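Local coordinates for Pgp2 (Campylobacter jejuni subsp. jejuni, PDB 6XJ6), which directs helical cell shape, pairing a peptidoglycan-binding NTF2-like accessory domain with a YkuD-family catalytic domain that probably acts as a peptidoglycan LD-carboxypeptidase, at residues M249-F254 and D268-V273; T188-N193 and S224-K229; L72-G77 and V158-K163. One frame throughout, in Å; residues are numbered along the deposited sequence.

Contact 1 (M249-F254 and D268-V273); sequences MYRISF and DKILYV
Strands 249-260 and 263-275 form a beta hairpin, and here its two arms run antiparallel in a regular ladder. Y250/V273, I252/L271 and F254/K269 are the hydrogen-bonded pairs, the shortest bond being L271 N to I252 O at 2.7 Å. R251 lies on the face it shares with S253, I270 and Y272. From CB the chain leaves with CG anti to the backbone N (chi1 -170°). CG packs 3.6 Å from Y272 CE2 in an off-centre CH-pi contact, and also lies 3.8 Å from I270 CG2. CD continues alongside the ring, 3.7 Å from Y272 CE2, before the chain bends at chi3. The guanidinium is turned 79° to the phenol ring, and at the tip NH1 donates over 3.1 Å to a water that lies 2.6 Å from Y272 OH. NH1 also has a long, weak ion pair with E80.

The other face is largely apolar. F254 CG takes the crowded position between backbone N and carbonyl carbon (chi1 53°), which lays the ring face against K269, whose CB sits 3.6 Å from the centroid. K269 NZ, at the margin, salt-bridges E286. Y250, F254 and L271 touch helix 170-188, while I252 packs on I238 and reaches V273 CG2 with its CD1. In this NTF2-like domain the hairpin thus gives its helix a mainly apolar face, while the shared water and weak ion pair probably help satisfy the buried guanidinium.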
loop_
_atom_site.group_PDB
_atom_site.type_symbol
_atom_site.label_atom_id
_atom_site.label_comp_id
_atom_site.label_asym_id
_atom_site.label_seq_id
_atom_site.Cartn_x
_atom_site.Cartn_y
_atom_site.Cartn_z
ATOM N N MET A 249 -6.633 8.504 0.911
ATOM C CA MET A 249 -6.222 7.444 0.005
ATOM C C MET A 249 -6.055 6.144 0.770
ATOM O O MET A 249 -5.720 6.132 1.961
ATOM C CB MET A 249 -4.912 7.797 -0.691
ATOM C CG MET A 249 -5.064 8.963 -1.625
ATOM S SD MET A 249 -3.522 9.438 -2.414
ATOM C CE MET A 249 -3.128 7.950 -3.291
ATOM N N TYR A 250 -6.322 5.045 0.067
ATOM C CA TYR A 250 -6.152 3.714 0.622
ATOM C C TYR A 250 -5.584 2.803 -0.448
ATOM O O TYR A 250 -5.765 3.032 -1.650
ATOM C CB TYR A 250 -7.484 3.114 1.080
ATOM C CG TYR A 250 -8.011 3.653 2.388
ATOM C CD1 TYR A 250 -8.670 4.866 2.449
ATOM C CD2 TYR A 250 -7.868 2.933 3.561
ATOM C CE1 TYR A 250 -9.171 5.352 3.670
ATOM C CE2 TYR A 250 -8.350 3.411 4.762
ATOM C CZ TYR A 250 -8.997 4.616 4.809
ATOM O OH TYR A 250 -9.492 5.074 6.018
ATOM N N ARG A 251 -4.899 1.758 0.013
ATOM C CA ARG A 251 -4.487 0.644 -0.825
ATOM C C ARG A 251 -5.385 -0.539 -0.495
ATOM O O ARG A 251 -5.619 -0.828 0.679
ATOM C CB ARG A 251 -3.030 0.276 -0.570
ATOM C CG ARG A 251 -2.503 -0.707 -1.567
ATOM C CD ARG A 251 -1.137 -1.204 -1.187
ATOM N NE ARG A 251 -1.285 -2.434 -0.440
ATOM C CZ ARG A 251 -0.462 -3.472 -0.502
ATOM N NH1 ARG A 251 0.620 -3.445 -1.267
ATOM N NH2 ARG A 251 -0.729 -4.544 0.224
ATOM N N ILE A 252 -5.900 -1.201 -1.526
ATOM C CA ILE A 252 -6.750 -2.380 -1.369
ATOM C C ILE A 252 -6.095 -3.496 -2.160
ATOM O O ILE A 252 -5.981 -3.398 -3.383
ATOM C CB ILE A 252 -8.175 -2.136 -1.891
ATOM C CG1 ILE A 252 -8.795 -0.898 -1.237
ATOM C CG2 ILE A 252 -9.034 -3.385 -1.641
ATOM C CD1 ILE A 252 -10.150 -0.514 -1.789
ATOM N N SER A 253 -5.676 -4.555 -1.477
ATOM C CA SER A 253 -5.097 -5.711 -2.139
ATOM C C SER A 253 -5.930 -6.941 -1.823
ATOM O O SER A 253 -6.548 -7.040 -0.758
ATOM C CB SER A 253 -3.630 -5.928 -1.738
ATOM O OG SER A 253 -3.487 -6.176 -0.354
ATOM N N PHE A 254 -5.963 -7.872 -2.764
ATOM C CA PHE A 254 -6.772 -9.069 -2.598
ATOM C C PHE A 254 -6.387 -10.060 -3.678
ATOM O O PHE A 254 -5.754 -9.699 -4.675
ATOM C CB PHE A 254 -8.274 -8.760 -2.666
ATOM C CG PHE A 254 -8.696 -8.002 -3.897
ATOM C CD1 PHE A 254 -9.176 -8.666 -5.007
ATOM C CD2 PHE A 254 -8.617 -6.616 -3.932
ATOM C CE1 PHE A 254 -9.570 -7.970 -6.132
ATOM C CE2 PHE A 254 -9.005 -5.916 -5.061
ATOM C CZ PHE A 254 -9.483 -6.591 -6.154
ATOM N N ASP A 268 -3.119 -11.933 -8.153
ATOM C CA ASP A 268 -2.999 -10.823 -7.216
ATOM C C ASP A 268 -3.565 -9.553 -7.832
ATOM O O ASP A 268 -3.199 -9.176 -8.951
ATOM C CB ASP A 268 -1.532 -10.579 -6.854
ATOM C CG ASP A 268 -0.827 -11.830 -6.387
ATOM O OD1 ASP A 268 0.213 -12.184 -6.980
ATOM O OD2 ASP A 268 -1.311 -12.460 -5.429
ATOM N N LYS A 269 -4.433 -8.881 -7.085
ATOM C CA LYS A 269 -4.988 -7.595 -7.473
ATOM C C LYS A 269 -4.590 -6.540 -6.451
ATOM O O LYS A 269 -4.539 -6.809 -5.246
ATOM C CB LYS A 269 -6.516 -7.657 -7.500
ATOM C CG LYS A 269 -7.098 -8.572 -8.561
ATOM C CD LYS A 269 -7.027 -7.972 -9.950
ATOM C CE LYS A 269 -7.912 -6.732 -10.101
ATOM N NZ LYS A 269 -7.792 -6.155 -11.469
ATOM N N ILE A 270 -4.337 -5.325 -6.933
ATOM C CA ILE A 270 -4.111 -4.176 -6.063
ATOM C C ILE A 270 -4.822 -2.977 -6.666
ATOM O O ILE A 270 -4.708 -2.722 -7.870
ATOM C CB ILE A 270 -2.621 -3.836 -5.862
ATOM C CG1 ILE A 270 -1.802 -5.087 -5.529
ATOM C CG2 ILE A 270 -2.490 -2.791 -4.763
ATOM C CD1 ILE A 270 -0.302 -4.834 -5.430
ATOM N N LEU A 271 -5.565 -2.255 -5.835
ATOM C CA LEU A 271 -6.139 -0.969 -6.194
ATOM C C LEU A 271 -5.541 0.098 -5.292
ATOM O O LEU A 271 -5.443 -0.092 -4.075
ATOM C CB LEU A 271 -7.661 -0.969 -6.014
ATOM C CG LEU A 271 -8.467 -2.029 -6.765
ATOM C CD1 LEU A 271 -9.937 -1.928 -6.400
ATOM C CD2 LEU A 271 -8.290 -1.890 -8.264
ATOM N N TYR A 272 -5.139 1.209 -5.889
ATOM C CA TYR A 272 -4.799 2.424 -5.162
ATOM C C TYR A 272 -5.945 3.390 -5.404
ATOM O O TYR A 272 -6.269 3.684 -6.554
ATOM C CB TYR A 272 -3.460 2.992 -5.653
ATOM C CG TYR A 272 -2.307 2.058 -5.344
ATOM C CD1 TYR A 272 -2.007 0.999 -6.187
ATOM C CD2 TYR A 272 -1.567 2.193 -4.179
ATOM C CE1 TYR A 272 -0.994 0.115 -5.895
ATOM C CE2 TYR A 272 -0.536 1.311 -3.878
ATOM C CZ TYR A 272 -0.260 0.275 -4.738
ATOM O OH TYR A 272 0.742 -0.614 -4.441
ATOM N N VAL A 273 -6.592 3.840 -4.329
ATOM C CA VAL A 273 -7.845 4.571 -4.444
ATOM C C VAL A 273 -7.819 5.820 -3.575
ATOM O O VAL A 273 -7.051 5.934 -2.621
ATOM C CB VAL A 273 -9.066 3.693 -4.065
ATOM C CG1 VAL A 273 -9.038 2.362 -4.808
ATOM C CG2 VAL A 273 -9.140 3.457 -2.551
HETATM O O HOH W 1 2.093 -0.832 -2.173
#

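Contact 2 (T188-N193 and S224-K229); sequences TNSDTN and SRKEDK
K226 reaches across with its ammonium to take the S190 carbonyl: NZ to O is 2.9 Å, in the carbonyl plane. Bends at chi2 and chi4 curl the lysine round so that its CD also rests 3.8 Å from S190 CB. K229 comes in differently, as an extended chain beyond CG. Its CD passes 3.6 Å from T188 O, and its NZ stops 3.2 Å from S190 OG. A water 2.8 Å from S190 OG accepts from the E227 backbone N at 3.1 Å, so side chain and backbone are tied through solvent. On the helix itself, T188 CG2 touches K229 O at 3.6 Å.

What sets these groups in place lies one shell out. K229 NZ donates to W187 O and makes cation-pi contacts with both W187 and F223, which fixes the end of the chain beside S190. S190 itself has positive phi (56°) in a Schellman motif; K226, with positive phi too, leaves the helix before it. Two lysines at carbonyl-rich helix ends would be expected to suit the negative end of the helix dipole. D191 N-caps the next helix, its side chain bonding a backbone N there; its OD2 also bonds T194 OG1.

The contact therefore pins the corner where helix 170-188 turns into helix 192-196 to the loop that carries the chain from helix 212-223 on to strand 232-240.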
loop_
_atom_site.group_PDB
_atom_site.type_symbol
_atom_site.label_atom_id
_atom_site.label_comp_id
_atom_site.label_asym_id
_atom_site.label_seq_id
_atom_site.Cartn_x
_atom_site.Cartn_y
_atom_site.Cartn_z
ATOM N N THR A 188 -18.756 -8.222 -12.972
ATOM C CA THR A 188 -19.362 -9.532 -13.174
ATOM C C THR A 188 -20.519 -9.453 -14.158
ATOM O O THR A 188 -20.690 -10.338 -15.006
ATOM C CB THR A 188 -19.856 -10.082 -11.831
ATOM O OG1 THR A 188 -18.750 -10.258 -10.936
ATOM C CG2 THR A 188 -20.561 -11.424 -12.018
ATOM N N ASN A 189 -21.334 -8.408 -14.050
ATOM C CA ASN A 189 -22.522 -8.257 -14.876
ATOM C C ASN A 189 -22.256 -7.475 -16.154
ATOM O O ASN A 189 -23.203 -7.197 -16.897
ATOM C CB ASN A 189 -23.636 -7.576 -14.075
ATOM C CG ASN A 189 -24.193 -8.463 -12.981
ATOM O OD1 ASN A 189 -24.045 -9.684 -13.017
ATOM N ND2 ASN A 189 -24.850 -7.851 -12.004
ATOM N N SER A 190 -21.001 -7.122 -16.433
ATOM C CA SER A 190 -20.667 -6.345 -17.628
ATOM C C SER A 190 -21.464 -5.043 -17.670
ATOM O O SER A 190 -21.899 -4.587 -18.730
ATOM C CB SER A 190 -20.865 -7.168 -18.902
ATOM O OG SER A 190 -19.991 -8.286 -18.918
ATOM N N ASP A 191 -21.656 -4.443 -16.495
ATOM C CA ASP A 191 -22.374 -3.177 -16.341
ATOM C C ASP A 191 -21.351 -2.058 -16.478
ATOM O O ASP A 191 -20.749 -1.609 -15.502
ATOM C CB ASP A 191 -23.066 -3.145 -14.984
ATOM C CG ASP A 191 -23.784 -1.835 -14.712
ATOM O OD1 ASP A 191 -23.759 -0.936 -15.572
ATOM O OD2 ASP A 191 -24.386 -1.706 -13.623
ATOM N N THR A 192 -21.163 -1.594 -17.714
ATOM C CA THR A 192 -20.087 -0.655 -18.014
ATOM C C THR A 192 -20.225 0.632 -17.210
ATOM O O THR A 192 -19.252 1.110 -16.613
ATOM C CB THR A 192 -20.083 -0.345 -19.512
ATOM O OG1 THR A 192 -20.145 -1.570 -20.256
ATOM C CG2 THR A 192 -18.822 0.417 -19.896
ATOM N N ASN A 193 -21.425 1.212 -17.181
ATOM C CA ASN A 193 -21.587 2.529 -16.572
ATOM C C ASN A 193 -21.293 2.492 -15.076
ATOM O O ASN A 193 -20.587 3.362 -14.553
ATOM C CB ASN A 193 -22.984 3.076 -16.853
ATOM C CG ASN A 193 -23.177 3.438 -18.312
ATOM O OD1 ASN A 193 -22.207 3.591 -19.054
ATOM N ND2 ASN A 193 -24.430 3.578 -18.731
ATOM N N SER A 224 -19.044 -5.821 -23.939
ATOM C CA SER A 224 -20.108 -6.155 -24.880
ATOM C C SER A 224 -20.174 -7.648 -25.168
ATOM O O SER A 224 -21.189 -8.122 -25.689
ATOM C CB SER A 224 -19.927 -5.387 -26.188
ATOM O OG SER A 224 -18.913 -5.976 -26.980
ATOM N N ARG A 225 -19.116 -8.399 -24.856
ATOM C CA ARG A 225 -19.206 -9.851 -24.947
ATOM C C ARG A 225 -20.324 -10.381 -24.059
ATOM O O ARG A 225 -20.879 -11.452 -24.332
ATOM C CB ARG A 225 -17.881 -10.490 -24.531
ATOM C CG ARG A 225 -16.681 -10.062 -25.341
ATOM C CD ARG A 225 -16.002 -11.266 -25.977
ATOM N NE ARG A 225 -14.970 -10.883 -26.938
ATOM C CZ ARG A 225 -14.394 -11.727 -27.789
ATOM N NH1 ARG A 225 -14.751 -13.007 -27.808
ATOM N NH2 ARG A 225 -13.465 -11.290 -28.630
ATOM N N LYS A 226 -20.667 -9.647 -23.000
ATOM C CA LYS A 226 -21.691 -10.063 -22.044
ATOM C C LYS A 226 -21.458 -11.504 -21.599
ATOM O O LYS A 226 -22.360 -12.346 -21.614
ATOM C CB LYS A 226 -23.100 -9.860 -22.608
ATOM C CG LYS A 226 -23.418 -8.419 -23.014
ATOM C CD LYS A 226 -23.234 -7.441 -21.855
ATOM C CE LYS A 226 -23.482 -6.002 -22.284
ATOM N NZ LYS A 226 -22.645 -5.039 -21.504
ATOM N N GLU A 227 -20.218 -11.784 -21.207
ATOM C CA GLU A 227 -19.845 -13.117 -20.762
ATOM C C GLU A 227 -20.400 -13.382 -19.368
ATOM O O GLU A 227 -20.490 -12.483 -18.527
ATOM C CB GLU A 227 -18.322 -13.243 -20.709
ATOM C CG GLU A 227 -17.632 -13.103 -22.051
ATOM C CD GLU A 227 -17.757 -14.348 -22.907
ATOM O OE1 GLU A 227 -17.627 -14.235 -24.144
ATOM O OE2 GLU A 227 -17.987 -15.439 -22.343
ATOM N N ASP A 228 -20.780 -14.634 -19.130
ATOM C CA ASP A 228 -21.147 -15.071 -17.790
ATOM C C ASP A 228 -19.871 -15.307 -16.994
ATOM O O ASP A 228 -19.050 -16.155 -17.360
ATOM C CB ASP A 228 -21.988 -16.342 -17.857
ATOM C CG ASP A 228 -23.384 -16.088 -18.389
ATOM O OD1 ASP A 228 -23.935 -15.000 -18.114
ATOM O OD2 ASP A 228 -23.931 -16.972 -19.081
ATOM N N LYS A 229 -19.704 -14.554 -15.912
ATOM C CA LYS A 229 -18.478 -14.554 -15.133
ATOM C C LYS A 229 -18.773 -14.997 -13.706
ATOM O O LYS A 229 -19.848 -14.727 -13.163
ATOM C CB LYS A 229 -17.866 -13.147 -15.094
ATOM C CG LYS A 229 -17.841 -12.445 -16.448
ATOM C CD LYS A 229 -17.390 -10.994 -16.329
ATOM C CE LYS A 229 -17.542 -10.260 -17.655
ATOM N NZ LYS A 229 -17.176 -8.817 -17.558
HETATM O O HOH W 2 -18.199 -9.517 -20.674
#

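Contact 3 (L72-G77 and V158-K163)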
loop_
_atom_site.group_PDB
_atom_site.type_symbol
_atom_site.label_atom_id
_atom_site.label_comp_id
_atom_site.label_asym_id
_atom_site.label_seq_id
_atom_site.Cartn_x
_atom_site.Cartn_y
_atom_site.Cartn_z
ATOM N N LEU A 72 17.054 11.981 -3.542
ATOM C CA LEU A 72 17.467 11.704 -2.169
ATOM C C LEU A 72 16.304 11.647 -1.189
ATOM O O LEU A 72 16.528 11.553 0.028
ATOM C CB LEU A 72 18.509 12.716 -1.676
ATOM C CG LEU A 72 19.755 12.884 -2.542
ATOM C CD1 LEU A 72 20.688 13.880 -1.877
ATOM C CD2 LEU A 72 20.453 11.551 -2.763
ATOM N N LYS A 73 15.070 11.679 -1.669
ATOM C CA LYS A 73 13.924 11.723 -0.780
ATOM C C LYS A 73 13.506 10.320 -0.372
ATOM O O LYS A 73 13.660 9.355 -1.126
ATOM C CB LYS A 73 12.756 12.438 -1.457
ATOM C CG LYS A 73 13.018 13.918 -1.677
ATOM C CD LYS A 73 11.999 14.553 -2.594
ATOM C CE LYS A 73 12.309 16.033 -2.794
ATOM N NZ LYS A 73 11.421 16.668 -3.807
ATOM N N THR A 74 12.967 10.218 0.850
ATOM C CA THR A 74 12.313 8.982 1.266
ATOM C C THR A 74 10.856 9.003 0.811
ATOM O O THR A 74 10.142 9.981 1.081
ATOM C CB THR A 74 12.389 8.830 2.779
ATOM O OG1 THR A 74 13.750 8.596 3.160
ATOM C CG2 THR A 74 11.534 7.661 3.266
ATOM N N PRO A 75 10.388 7.971 0.113
ATOM C CA PRO A 75 9.002 7.984 -0.368
ATOM C C PRO A 75 7.973 7.923 0.750
ATOM O O PRO A 75 8.146 7.244 1.768
ATOM C CB PRO A 75 8.907 6.754 -1.279
ATOM C CG PRO A 75 10.091 5.944 -1.020
ATOM C CD PRO A 75 11.122 6.766 -0.307
ATOM N N VAL A 76 6.884 8.641 0.519
ATOM C CA VAL A 76 5.712 8.663 1.381
ATOM C C VAL A 76 4.655 7.775 0.741
ATOM O O VAL A 76 4.407 7.864 -0.468
ATOM C CB VAL A 76 5.212 10.109 1.530
ATOM C CG1 VAL A 76 3.866 10.176 2.230
ATOM C CG2 VAL A 76 6.256 10.941 2.262
ATOM N N GLY A 77 4.041 6.905 1.536
ATOM C CA GLY A 77 2.997 6.044 1.026
ATOM C C GLY A 77 2.980 4.718 1.755
ATOM O O GLY A 77 3.455 4.610 2.883
ATOM N N VAL A 158 4.968 -1.486 4.852
ATOM C CA VAL A 158 5.763 -0.301 5.124
ATOM C C VAL A 158 4.850 0.893 4.912
ATOM O O VAL A 158 4.337 1.095 3.807
ATOM C CB VAL A 158 6.977 -0.229 4.185
ATOM C CG1 VAL A 158 7.703 1.113 4.276
ATOM C CG2 VAL A 158 7.914 -1.383 4.488
ATOM N N MET A 159 4.644 1.671 5.964
ATOM C CA MET A 159 3.771 2.831 5.931
ATOM C C MET A 159 4.629 4.015 6.345
ATOM O O MET A 159 5.105 4.075 7.479
ATOM C CB MET A 159 2.600 2.614 6.889
ATOM C CG MET A 159 1.638 3.767 6.971
ATOM S SD MET A 159 0.221 3.322 7.985
ATOM C CE MET A 159 -0.541 4.924 8.193
ATOM N N THR A 160 4.869 4.933 5.413
ATOM C CA THR A 160 5.750 6.065 5.655
ATOM C C THR A 160 4.978 7.365 5.513
ATOM O O THR A 160 4.420 7.652 4.446
ATOM C CB THR A 160 6.953 6.028 4.725
ATOM O OG1 THR A 160 7.623 4.778 4.933
ATOM C CG2 THR A 160 7.901 7.176 5.026
ATOM N N GLU A 161 4.945 8.127 6.598
ATOM C CA GLU A 161 4.308 9.430 6.683
ATOM C C GLU A 161 5.342 10.531 6.507
ATOM O O GLU A 161 6.507 10.387 6.891
ATOM C CB GLU A 161 3.681 9.621 8.068
ATOM C CG GLU A 161 2.648 8.601 8.427
ATOM C CD GLU A 161 2.187 8.701 9.864
ATOM O OE1 GLU A 161 2.972 9.116 10.746
ATOM O OE2 GLU A 161 1.020 8.339 10.122
ATOM N N GLU A 162 4.894 11.661 5.963
ATOM C CA GLU A 162 5.756 12.832 5.878
ATOM C C GLU A 162 5.747 13.606 7.188
ATOM O O GLU A 162 6.797 13.843 7.793
ATOM C CB GLU A 162 5.285 13.738 4.741
ATOM C CG GLU A 162 6.104 14.993 4.546
ATOM C CD GLU A 162 7.411 14.754 3.831
ATOM O OE1 GLU A 162 8.171 15.733 3.698
ATOM O OE2 GLU A 162 7.665 13.607 3.420
ATOM N N LYS A 163 4.565 14.035 7.626
ATOM C CA LYS A 163 4.438 14.834 8.836
ATOM C C LYS A 163 3.165 14.453 9.571
ATOM O O LYS A 163 3.215 14.018 10.725
ATOM C CB LYS A 163 4.413 16.327 8.499
ATOM C CG LYS A 163 4.268 17.238 9.699
ATOM C CD LYS A 163 4.114 18.683 9.264
ATOM C CE LYS A 163 4.004 19.618 10.456
ATOM N NZ LYS A 163 5.299 19.741 11.181
HETATM O O HOH W 3 9.164 4.761 2.657
#
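Two backbone hydrogen bonds join the segments, making G77 and T160 an antiparallel hydrogen-bonded pair. T160 N points at G77 O over 2.9 Å, almost straight (175° at the hydrogen) and nearly along the C=O axis; the return bond, G77 N to T160 O, is 3.0 Å and more bent. This pair opens the edge strand 77-80 against strand 156-161 in the five-stranded mixed sheet. G77 holds backbone angles at which a CB would collide with the carbonyl oxygen of V76, so the strand begins at a residue without a side chain.

One water extends the polar link. It donates to P75 O at 2.8 Å and lies 2.7 Å from T160 OG1, bridging the two segments just before the pair.

The remaining contacts are made by the methyls of T74, V76 and T160. T160 CG2, anti to its own backbone N, presses 3.3 Å from P75 O and meets T74 CG2 at 4.1 Å, the two threonines crossing at about a right angle. V76 splits its methyls: CG1 lies against T160 O, while CG2 touches E162 OE2 at 3.2 Å.

Charge and polar anchoring come from outside. K34 NZ pairs with E162 OE2 and also takes T74 O, so one ammonium ties both segments together; E162 OE1 accepts from G64 N. T74 OG1 is gripped twice, bonding to G135 O and G61 N.

Since G135 immediately precedes C136, the predicted nucleophile, T74 probably acts as a second-shell residue, consistent with its bond to G135 O steadying the loop that carries C136. K34 would be expected to favour the ionised form of the E162 carboxylate.

Along the chain the three contacts close one after another, contact 3 first, then contact 2, then contact 1. Contact 3 lies beside the predicted catalytic pair: the T74 side chain is about 6 Å from that of C136 and about 9 Å from that of H119. Contacts 1 and 2 both belong to the NTF2-like region, their centres 22 Å apart, with helix 170-188 running from the hairpin's largely apolar face to the corner at T188. Contact 1 stands between the other two, its nearest atoms about 7 Å from contact 3 and about 11 Å from contact 2. Contacts 2 and 3 are on opposite sides of the chain's centre, their own centres 39 Å apart.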